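Local structure of outer membrane protein YopM (Yersinia pestis, 1JL5) at residues S318-L332 with P336-A350. The protein is a secreted leucine-rich-repeat effector that probably alters host cell physiology to promote bacterial survival in host tissues. Sequence-based numbering, arbitrary orientation.
Sequences SLEELNVSNNKLIEL and PPRLERLIASFNHLA. With CA (calcium ion), chain B.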
loop_
_atom_site.group_PDB
_atom_site.type_symbol
_atom_site.label_atom_id
_atom_site.label_comp_id
_atom_site.label_asym_id
_atom_site.label_seq_id
_atom_site.Cartn_x
_atom_site.Cartn_y
_atom_site.Cartn_z
ATOM N N SER A 318 -3.709 28.930 -11.200
ATOM C CA SER A 318 -4.116 27.871 -12.114
ATOM C C SER A 318 -3.910 26.489 -11.499
ATOM O O SER A 318 -4.483 25.497 -11.956
ATOM C CB SER A 318 -3.281 27.956 -13.377
ATOM O OG SER A 318 -1.907 27.941 -13.030
ATOM N N LEU A 319 -3.083 26.436 -10.463
ATOM C CA LEU A 319 -2.751 25.181 -9.824
ATOM C C LEU A 319 -3.950 24.398 -9.344
ATOM O O LEU A 319 -4.732 24.866 -8.520
ATOM C CB LEU A 319 -1.799 25.418 -8.658
ATOM C CG LEU A 319 -0.997 24.174 -8.287
ATOM C CD1 LEU A 319 -0.174 23.734 -9.484
ATOM C CD2 LEU A 319 -0.099 24.479 -7.112
ATOM N N GLU A 320 -4.084 23.190 -9.863
ATOM C CA GLU A 320 -5.182 22.336 -9.471
ATOM C C GLU A 320 -4.683 21.222 -8.581
ATOM O O GLU A 320 -5.379 20.762 -7.689
ATOM C CB GLU A 320 -5.856 21.782 -10.708
ATOM C CG GLU A 320 -6.558 22.873 -11.463
ATOM C CD GLU A 320 -7.281 22.356 -12.656
ATOM O OE1 GLU A 320 -6.618 21.756 -13.527
ATOM O OE2 GLU A 320 -8.510 22.551 -12.717
ATOM N N GLU A 321 -3.465 20.773 -8.826
ATOM C CA GLU A 321 -2.933 19.734 -7.982
ATOM C C GLU A 321 -1.570 20.122 -7.486
ATOM O O GLU A 321 -0.669 20.446 -8.260
ATOM C CB GLU A 321 -2.847 18.395 -8.704
ATOM C CG GLU A 321 -2.253 17.329 -7.797
ATOM C CD GLU A 321 -2.475 15.924 -8.298
ATOM O OE1 GLU A 321 -3.090 15.756 -9.371
ATOM O OE2 GLU A 321 -2.028 14.986 -7.607
ATOM N N LEU A 322 -1.442 20.118 -6.174
ATOM C CA LEU A 322 -0.189 20.435 -5.556
ATOM C C LEU A 322 0.204 19.255 -4.711
ATOM O O LEU A 322 -0.486 18.898 -3.757
ATOM C CB LEU A 322 -0.305 21.656 -4.663
ATOM C CG LEU A 322 0.993 21.956 -3.911
ATOM C CD1 LEU A 322 2.091 22.275 -4.918
ATOM C CD2 LEU A 322 0.782 23.115 -2.948
ATOM N N ASN A 323 1.304 18.626 -5.086
ATOM C CA ASN A 323 1.804 17.526 -4.306
ATOM C C ASN A 323 3.183 17.936 -3.849
ATOM O O ASN A 323 4.125 17.986 -4.638
ATOM C CB ASN A 323 1.897 16.245 -5.124
ATOM C CG ASN A 323 2.265 15.061 -4.269
ATOM O OD1 ASN A 323 2.791 15.232 -3.169
ATOM N ND2 ASN A 323 2.004 13.859 -4.761
ATOM N N VAL A 324 3.288 18.278 -2.575
ATOM C CA VAL A 324 4.562 18.667 -1.996
ATOM C C VAL A 324 4.745 17.737 -0.819
ATOM O O VAL A 324 5.381 18.056 0.183
ATOM C CB VAL A 324 4.545 20.118 -1.529
ATOM C CG1 VAL A 324 4.492 21.038 -2.736
ATOM C CG2 VAL A 324 3.356 20.352 -0.622
ATOM N N SER A 325 4.146 16.569 -0.964
ATOM C CA SER A 325 4.223 15.551 0.056
ATOM C C SER A 325 5.676 15.247 0.342
ATOM O O SER A 325 6.535 15.319 -0.538
ATOM C CB SER A 325 3.543 14.271 -0.421
ATOM O OG SER A 325 3.623 13.281 0.585
ATOM N N ASN A 326 5.944 14.902 1.586
ATOM C CA ASN A 326 7.279 14.534 1.983
ATOM C C ASN A 326 8.322 15.576 1.655
ATOM O O ASN A 326 9.241 15.345 0.875
ATOM C CB ASN A 326 7.669 13.203 1.345
ATOM C CG ASN A 326 8.960 12.669 1.906
ATOM O OD1 ASN A 326 9.270 12.900 3.070
ATOM N ND2 ASN A 326 9.717 11.950 1.089
ATOM N N ASN A 327 8.159 16.740 2.252
ATOM C CA ASN A 327 9.117 17.798 2.075
ATOM C C ASN A 327 9.393 18.312 3.454
ATOM O O ASN A 327 9.179 17.596 4.424
ATOM C CB ASN A 327 8.574 18.875 1.151
ATOM C CG ASN A 327 8.863 18.559 -0.298
ATOM O OD1 ASN A 327 10.023 18.519 -0.706
ATOM N ND2 ASN A 327 7.820 18.310 -1.075
ATOM N N LYS A 328 9.882 19.533 3.563
ATOM C CA LYS A 328 10.188 20.063 4.874
ATOM C C LYS A 328 9.453 21.362 5.066
ATOM O O LYS A 328 9.956 22.302 5.670
ATOM C CB LYS A 328 11.694 20.248 5.014
ATOM C CG LYS A 328 12.455 18.941 4.829
ATOM C CD LYS A 328 12.091 17.951 5.921
ATOM C CE LYS A 328 12.608 16.555 5.609
ATOM N NZ LYS A 328 14.081 16.520 5.384
ATOM N N LEU A 329 8.237 21.381 4.544
ATOM C CA LEU A 329 7.383 22.542 4.633
ATOM C C LEU A 329 6.782 22.651 6.016
ATOM O O LEU A 329 6.190 21.702 6.526
ATOM C CB LEU A 329 6.257 22.441 3.608
ATOM C CG LEU A 329 6.728 22.543 2.162
ATOM C CD1 LEU A 329 5.629 22.080 1.220
ATOM C CD2 LEU A 329 7.135 23.976 1.879
ATOM N N ILE A 330 6.955 23.805 6.634
ATOM C CA ILE A 330 6.358 24.018 7.935
ATOM C C ILE A 330 5.128 24.870 7.647
ATOM O O ILE A 330 4.281 25.093 8.505
ATOM C CB ILE A 330 7.321 24.750 8.886
ATOM C CG1 ILE A 330 7.756 26.074 8.268
ATOM C CG2 ILE A 330 8.521 23.875 9.183
ATOM C CD1 ILE A 330 7.150 27.277 8.928
ATOM N N GLU A 331 5.026 25.311 6.402
ATOM C CA GLU A 331 3.908 26.127 5.995
ATOM C C GLU A 331 3.701 26.074 4.493
ATOM O O GLU A 331 4.657 26.055 3.720
ATOM C CB GLU A 331 4.140 27.569 6.442
ATOM C CG GLU A 331 2.950 28.480 6.284
ATOM C CD GLU A 331 3.178 29.811 6.977
ATOM O OE1 GLU A 331 4.102 30.540 6.563
ATOM O OE2 GLU A 331 2.434 30.123 7.933
ATOM N N LEU A 332 2.441 26.024 4.085
ATOM C CA LEU A 332 2.112 26.016 2.676
ATOM C C LEU A 332 1.709 27.429 2.326
ATOM O O LEU A 332 1.180 28.155 3.163
ATOM C CB LEU A 332 0.939 25.084 2.396
ATOM C CG LEU A 332 1.195 23.589 2.549
ATOM C CD1 LEU A 332 -0.102 22.837 2.337
ATOM C CD2 LEU A 332 2.250 23.146 1.546
ATOM N N PRO A 336 -4.152 28.192 -4.108
ATOM C CA PRO A 336 -4.922 28.794 -5.193
ATOM C C PRO A 336 -6.358 28.287 -5.138
ATOM O O PRO A 336 -6.596 27.101 -4.910
ATOM C CB PRO A 336 -4.172 28.331 -6.443
ATOM C CG PRO A 336 -3.530 27.047 -6.012
ATOM C CD PRO A 336 -3.048 27.371 -4.628
ATOM N N PRO A 337 -7.340 29.186 -5.308
ATOM C CA PRO A 337 -8.737 28.748 -5.266
ATOM C C PRO A 337 -9.082 27.660 -6.275
ATOM O O PRO A 337 -10.087 26.980 -6.135
ATOM C CB PRO A 337 -9.528 30.047 -5.482
ATOM C CG PRO A 337 -8.522 31.007 -6.064
ATOM C CD PRO A 337 -7.255 30.655 -5.339
ATOM N N ARG A 338 -8.247 27.487 -7.288
ATOM C CA ARG A 338 -8.504 26.456 -8.280
ATOM C C ARG A 338 -7.980 25.108 -7.795
ATOM O O ARG A 338 -8.320 24.070 -8.353
ATOM C CB ARG A 338 -7.827 26.806 -9.608
ATOM C CG ARG A 338 -8.791 26.848 -10.769
ATOM C CD ARG A 338 -8.398 25.915 -11.892
ATOM N NE ARG A 338 -7.964 26.672 -13.055
ATOM C CZ ARG A 338 -7.748 26.154 -14.256
ATOM N NH1 ARG A 338 -7.923 24.856 -14.474
ATOM N NH2 ARG A 338 -7.359 26.942 -15.245
ATOM N N LEU A 339 -7.156 25.127 -6.753
ATOM C CA LEU A 339 -6.568 23.898 -6.233
ATOM C C LEU A 339 -7.614 22.837 -5.935
ATOM O O LEU A 339 -8.501 23.036 -5.111
ATOM C CB LEU A 339 -5.770 24.176 -4.961
ATOM C CG LEU A 339 -4.820 23.034 -4.594
ATOM C CD1 LEU A 339 -3.787 22.878 -5.706
ATOM C CD2 LEU A 339 -4.138 23.320 -3.267
ATOM N N GLU A 340 -7.500 21.702 -6.604
ATOM C CA GLU A 340 -8.433 20.614 -6.389
ATOM C C GLU A 340 -7.797 19.494 -5.598
ATOM O O GLU A 340 -8.463 18.789 -4.850
ATOM C CB GLU A 340 -8.893 20.067 -7.714
ATOM C CG GLU A 340 -9.827 20.958 -8.429
ATOM C CD GLU A 340 -10.111 20.428 -9.798
ATOM O OE1 GLU A 340 -10.679 19.305 -9.909
ATOM O OE2 GLU A 340 -9.755 21.130 -10.765
ATOM N N ARG A 341 -6.495 19.335 -5.763
ATOM C CA ARG A 341 -5.791 18.285 -5.064
ATOM C C ARG A 341 -4.615 18.853 -4.305
ATOM O O ARG A 341 -3.711 19.452 -4.886
ATOM C CB ARG A 341 -5.311 17.232 -6.056
ATOM C CG ARG A 341 -6.424 16.427 -6.700
ATOM C CD ARG A 341 -5.979 15.855 -8.035
ATOM N NE ARG A 341 -6.199 14.417 -8.144
ATOM C CZ ARG A 341 -5.407 13.488 -7.607
ATOM N NH1 ARG A 341 -4.325 13.837 -6.911
ATOM N NH2 ARG A 341 -5.693 12.202 -7.775
ATOM N N LEU A 342 -4.648 18.691 -2.994
ATOM C CA LEU A 342 -3.560 19.153 -2.173
ATOM C C LEU A 342 -2.976 17.957 -1.446
ATOM O O LEU A 342 -3.622 17.357 -0.583
ATOM C CB LEU A 342 -4.024 20.192 -1.152
ATOM C CG LEU A 342 -2.900 20.616 -0.197
ATOM C CD1 LEU A 342 -1.694 21.095 -0.993
ATOM C CD2 LEU A 342 -3.389 21.711 0.736
ATOM N N ILE A 343 -1.766 17.588 -1.834
ATOM C CA ILE A 343 -1.077 16.496 -1.175
ATOM C C ILE A 343 0.123 17.172 -0.555
ATOM O O ILE A 343 1.056 17.549 -1.252
ATOM C CB ILE A 343 -0.603 15.415 -2.159
ATOM C CG1 ILE A 343 -1.792 14.832 -2.927
ATOM C CG2 ILE A 343 0.094 14.297 -1.390
ATOM C CD1 ILE A 343 -2.280 15.704 -4.052
ATOM N N ALA A 344 0.073 17.361 0.756
ATOM C CA ALA A 344 1.149 18.016 1.477
ATOM C C ALA A 344 1.478 17.174 2.699
ATOM O O ALA A 344 1.987 17.664 3.708
ATOM C CB ALA A 344 0.724 19.412 1.890
ATOM N N SER A 345 1.168 15.893 2.590
ATOM C CA SER A 345 1.438 14.952 3.657
ATOM C C SER A 345 2.942 14.845 3.862
ATOM O O SER A 345 3.729 15.219 2.990
ATOM C CB SER A 345 0.885 13.591 3.269
ATOM O OG SER A 345 1.394 13.241 2.000
ATOM N N PHE A 346 3.337 14.335 5.021
ATOM C CA PHE A 346 4.745 14.159 5.337
ATOM C C PHE A 346 5.530 15.446 5.207
ATOM O O PHE A 346 6.528 15.536 4.491
ATOM C CB PHE A 346 5.337 13.086 4.440
ATOM C CG PHE A 346 4.723 11.748 4.646
ATOM C CD1 PHE A 346 4.974 11.032 5.816
ATOM C CD2 PHE A 346 3.883 11.197 3.684
ATOM C CE1 PHE A 346 4.397 9.786 6.021
ATOM C CE2 PHE A 346 3.302 9.952 3.881
ATOM C CZ PHE A 346 3.560 9.245 5.053
ATOM N N ASN A 347 5.047 16.457 5.902
ATOM C CA ASN A 347 5.707 17.737 5.922
ATOM C C ASN A 347 5.665 18.167 7.357
ATOM O O ASN A 347 5.266 17.394 8.217
ATOM C CB ASN A 347 4.983 18.729 5.025
ATOM C CG ASN A 347 5.468 18.655 3.607
ATOM O OD1 ASN A 347 6.585 19.067 3.310
ATOM N ND2 ASN A 347 4.647 18.107 2.727
ATOM N N HIS A 348 6.079 19.394 7.618
ATOM C CA HIS A 348 6.086 19.889 8.972
ATOM C C HIS A 348 5.054 20.990 9.117
ATOM O O HIS A 348 5.311 22.022 9.730
ATOM C CB HIS A 348 7.459 20.431 9.319
ATOM C CG HIS A 348 7.807 20.255 10.756
ATOM N ND1 HIS A 348 8.370 19.095 11.240
ATOM C CD2 HIS A 348 7.604 21.053 11.827
ATOM C CE1 HIS A 348 8.498 19.187 12.549
ATOM N NE2 HIS A 348 8.040 20.366 12.931
ATOM N N LEU A 349 3.884 20.763 8.541
ATOM C CA LEU A 349 2.820 21.747 8.600
ATOM C C LEU A 349 2.127 21.759 9.949
ATOM O O LEU A 349 1.684 20.725 10.438
ATOM C CB LEU A 349 1.786 21.467 7.513
ATOM C CG LEU A 349 2.343 21.412 6.096
ATOM C CD1 LEU A 349 1.204 21.149 5.132
ATOM C CD2 LEU A 349 3.069 22.716 5.766
ATOM N N ALA A 350 2.057 22.938 10.551
ATOM C CA ALA A 350 1.371 23.108 11.824
ATOM C C ALA A 350 -0.067 23.386 11.417
ATOM O O ALA A 350 -1.015 23.051 12.128
ATOM C CB ALA A 350 1.939 24.301 12.576
HETATM CA CA CA B . 10.099 12.879 5.154
HETATM O O HOH W 1 9.404 15.096 5.189
HETATM O O HOH W 2 1.826 25.426 9.131
HETATM O O HOH W 3 10.687 10.850 4.512
HETATM O O HOH W 4 8.342 11.992 6.186
#
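The side chain of Asn347 lies alongside that of Leu329, pointing the same way, and its amide joins two successive coils of the leucine-rich-repeat solenoid. Its CB rests 3.5 Å from Leu329 O. With CG anti to the carbonyl carbon (chi1 -87°), the amide is brought toward 318-332. OD1 accepts from Leu329 N at 3.1 Å and, weakly, from Asn327 N. ND2 donates almost straight to Val324 O at 2.6 Å (173° at the hydrogen) and also to Ala344 O of its own coil. With both ends engaged, the amide can hardly rotate. Asn327 ND2 reaches Val324 O from the opposite face of that carbonyl; Asn327 itself bonds likewise to Ala304 and Ile309 of the preceding coil, the asparagine ladder characteristic of leucine-rich repeats. Ser325 OG and Ser345 OG pair at 2.6 Å. Strands 321-323 and 341-343 run parallel, with Ile343 N bonded to Leu322 O at 2.7 Å. On the side of Leu322 and Leu342, Leu332 CD1 packs against Leu349 CD1 and Ala344 CB. On the opposite face Glu321 lies alongside Arg341 in a salt bridge, Glu321 OE2 2.7 Å from Arg341 NH1, with carboxylate and guanidinium planes 27° apart. Asn326 OD1 binds a calcium ion at 2.2 Å, completed by waters and by Asn246 and Asp266 of the second subunit, so the metal bridges two subunits. Strand 301-303 flanks 321-323, strand 361-363 flanks 341-343, and Leu312 of strand 311-312 touches Leu322, Val324, Leu329 and Leu332.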